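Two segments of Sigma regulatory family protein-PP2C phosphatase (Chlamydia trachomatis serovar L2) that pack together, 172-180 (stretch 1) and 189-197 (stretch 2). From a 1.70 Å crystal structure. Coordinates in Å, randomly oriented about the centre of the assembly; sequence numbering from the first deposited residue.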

# COMPACT_ATOMS: atom_id res chain seq x y z
N ILE A 172 -4.41 -0.07 7.47
CA ILE A 172 -3.50 0.44 6.45
C ILE A 172 -4.24 1.52 5.67
O ILE A 172 -5.35 1.28 5.16
CB ILE A 172 -3.05 -0.68 5.50
CG1 ILE A 172 -2.41 -1.83 6.29
CG2 ILE A 172 -2.13 -0.15 4.40
CD1 ILE A 172 -1.19 -1.46 7.10
N LEU A 173 -3.63 2.71 5.60
CA LEU A 173 -4.26 3.92 5.06
C LEU A 173 -3.57 4.34 3.77
O LEU A 173 -2.35 4.46 3.73
CB LEU A 173 -4.17 5.10 6.04
CG LEU A 173 -5.17 5.29 7.16
CD1 LEU A 173 -5.54 3.98 7.82
CD2 LEU A 173 -4.54 6.27 8.14
N SER A 174 -4.37 4.63 2.75
CA SER A 174 -3.84 5.28 1.57
C SER A 174 -3.46 6.73 1.89
O SER A 174 -3.85 7.30 2.91
CB SER A 174 -4.88 5.26 0.45
OG SER A 174 -5.85 6.26 0.68
N LYS A 175 -2.71 7.33 0.97
CA LYS A 175 -2.19 8.68 1.17
C LYS A 175 -3.30 9.71 1.39
O LYS A 175 -3.15 10.64 2.20
CB LYS A 175 -1.34 9.08 -0.04
CG LYS A 175 -0.59 10.40 0.12
CD LYS A 175 0.26 10.72 -1.10
N ASN A 176 -4.42 9.60 0.65
CA ASN A 176 -5.50 10.57 0.74
C ASN A 176 -6.57 10.17 1.76
O ASN A 176 -7.64 10.77 1.80
CB ASN A 176 -6.22 10.79 -0.61
CG ASN A 176 -5.29 11.17 -1.74
OD1 ASN A 176 -5.44 10.70 -2.88
ND2 ASN A 176 -4.38 12.09 -1.47
N GLY A 177 -6.31 9.15 2.57
CA GLY A 177 -7.14 8.88 3.73
C GLY A 177 -8.20 7.81 3.59
O GLY A 177 -9.18 7.84 4.36
N ILE A 178 -8.05 6.86 2.66
CA ILE A 178 -8.97 5.73 2.55
C ILE A 178 -8.31 4.51 3.19
O ILE A 178 -7.17 4.17 2.86
CB ILE A 178 -9.33 5.45 1.08
CG1 ILE A 178 -10.06 6.64 0.43
CG2 ILE A 178 -10.21 4.21 0.99
CD1 ILE A 178 -11.35 7.06 1.16
N ILE A 179 -9.03 3.85 4.09
CA ILE A 179 -8.51 2.61 4.67
C ILE A 179 -8.50 1.51 3.61
O ILE A 179 -9.52 1.21 2.99
CB ILE A 179 -9.32 2.21 5.91
CG1 ILE A 179 -9.11 3.26 7.02
CG2 ILE A 179 -8.93 0.81 6.38
CD1 ILE A 179 -9.99 3.09 8.24
N LEU A 180 -7.33 0.90 3.38
CA LEU A 180 -7.25 -0.20 2.44
C LEU A 180 -7.68 -1.51 3.08
O LEU A 180 -8.34 -2.35 2.44
CB LEU A 180 -5.84 -0.31 1.89
CG LEU A 180 -5.25 0.91 1.20
CD1 LEU A 180 -3.86 0.57 0.64
CD2 LEU A 180 -6.14 1.43 0.10
N LEU A 189 -12.05 0.30 3.01
CA LEU A 189 -12.43 1.29 1.99
C LEU A 189 -13.42 2.32 2.54
O LEU A 189 -14.40 2.67 1.90
CB LEU A 189 -12.98 0.60 0.73
CG LEU A 189 -11.97 -0.31 0.00
CD1 LEU A 189 -12.61 -0.98 -1.21
CD2 LEU A 189 -10.73 0.47 -0.42
N VAL A 190 -13.10 2.83 3.72
CA VAL A 190 -13.81 3.91 4.39
C VAL A 190 -12.82 5.05 4.57
O VAL A 190 -11.62 4.82 4.78
CB VAL A 190 -14.38 3.44 5.74
CG1 VAL A 190 -14.95 4.58 6.54
CG2 VAL A 190 -15.45 2.34 5.49
N SER A 191 -13.33 6.27 4.50
CA SER A 191 -12.52 7.47 4.70
C SER A 191 -12.31 7.79 6.18
O SER A 191 -13.24 7.74 6.99
CB SER A 191 -13.19 8.66 4.02
OG SER A 191 -12.45 9.84 4.30
N ILE A 192 -11.08 8.16 6.52
CA ILE A 192 -10.81 8.64 7.88
C ILE A 192 -11.17 10.09 8.13
O ILE A 192 -11.05 10.55 9.27
CB ILE A 192 -9.32 8.51 8.23
CG1 ILE A 192 -8.47 9.42 7.34
CG2 ILE A 192 -8.89 7.04 8.10
CD1 ILE A 192 -7.03 9.57 7.82
N HIS A 193 -11.58 10.85 7.11
CA HIS A 193 -11.85 12.27 7.27
C HIS A 193 -13.32 12.50 7.61
O HIS A 193 -14.10 11.55 7.77
CB HIS A 193 -11.43 13.00 6.00
CG HIS A 193 -9.97 12.87 5.72
ND1 HIS A 193 -9.00 13.25 6.62
CD2 HIS A 193 -9.31 12.37 4.65
CE1 HIS A 193 -7.81 12.99 6.12
NE2 HIS A 193 -7.96 12.45 4.92
N LYS A 194 -13.73 13.78 7.69
CA LYS A 194 -15.13 14.10 7.97
C LYS A 194 -16.01 13.77 6.79
O LYS A 194 -17.19 13.46 6.96
CB LYS A 194 -15.26 15.57 8.33
CG LYS A 194 -16.68 16.02 8.72
CD LYS A 194 -16.68 17.49 9.13
N THR A 195 -15.44 13.79 5.58
CA THR A 195 -16.17 13.57 4.34
C THR A 195 -15.49 12.47 3.55
O THR A 195 -14.34 12.12 3.79
CB THR A 195 -16.21 14.84 3.49
OG1 THR A 195 -14.85 15.24 3.21
CG2 THR A 195 -16.97 15.95 4.21
N VAL A 196 -16.23 11.92 2.60
CA VAL A 196 -15.65 11.02 1.61
C VAL A 196 -15.99 11.58 0.23
O VAL A 196 -17.12 12.03 0.00
CB VAL A 196 -16.15 9.57 1.79
CG1 VAL A 196 -17.67 9.50 1.66
CG2 VAL A 196 -15.46 8.64 0.81
N SER A 197 -15.01 11.57 -0.67
CA SER A 197 -15.16 12.15 -2.00
C SER A 197 -14.41 11.31 -3.01
O SER A 197 -13.47 10.58 -2.68
CB SER A 197 -14.63 13.59 -2.05
OG SER A 197 -13.23 13.56 -1.82
O HOH W 1 -5.21 11.85 4.58

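Stretch 1 folds back on itself through a type I turn from S174 to G177, and stretch 2, without regular helix or strand, lies along its returning arm. A single beta bridge pairs I178 with S191, their CA atoms 4.5 Å apart. Three backbone hydrogen bonds join the stretches: I192 N to G177 O (2.9 Å) and I179 N to V190 O (2.9 Å), both nearly straight, and L189 N to I179 O (2.7 Å), more bent at 137°. I179 thus spends both its N and its O on stretch 2. Two CA-H...O contacts supplement the bridge, S191 CA to G177 O (3.4 Å) and I178 CA to V190 O (3.6 Å), so each of these carbonyls meets both an NH and a CA.

The amide and carbonyl of I178 are instead used within stretch 1: I178 N donates to S174 OG (3.0 Å), and I178 O accepts from S174 N (2.8 Å). G177 N to S174 O (3.1 Å) closes the turn, and L180 N to I172 O (2.7 Å) ties its arms together. In stretch 2, S191 OG accepts from H193 N (3.1 Å) and donates to T195 O (3.0 Å), holding the chain in a local bend.

Apolar contacts flank these backbone hydrogen bonds. I192 points toward stretch 1, its CG2 3.9 Å from I179 CG1 and its CD1 4.1 Å from L173 CD2. I178 reaches L189 through CG2 to CD2 (4.0 Å) and lays its CD1 3.8 Å from S191 CB.

G177, at phi 98°, adopts a backbone conformation that calls for glycine; a CB there would also clash with H193 NE2, which sits 3.9 Å from G177 CA. That nitrogen lies 2.8 Å from the oxygen of water 1, which also donates a weak hydrogen bond to K175 O (3.4 Å), linking the turn to the imidazole.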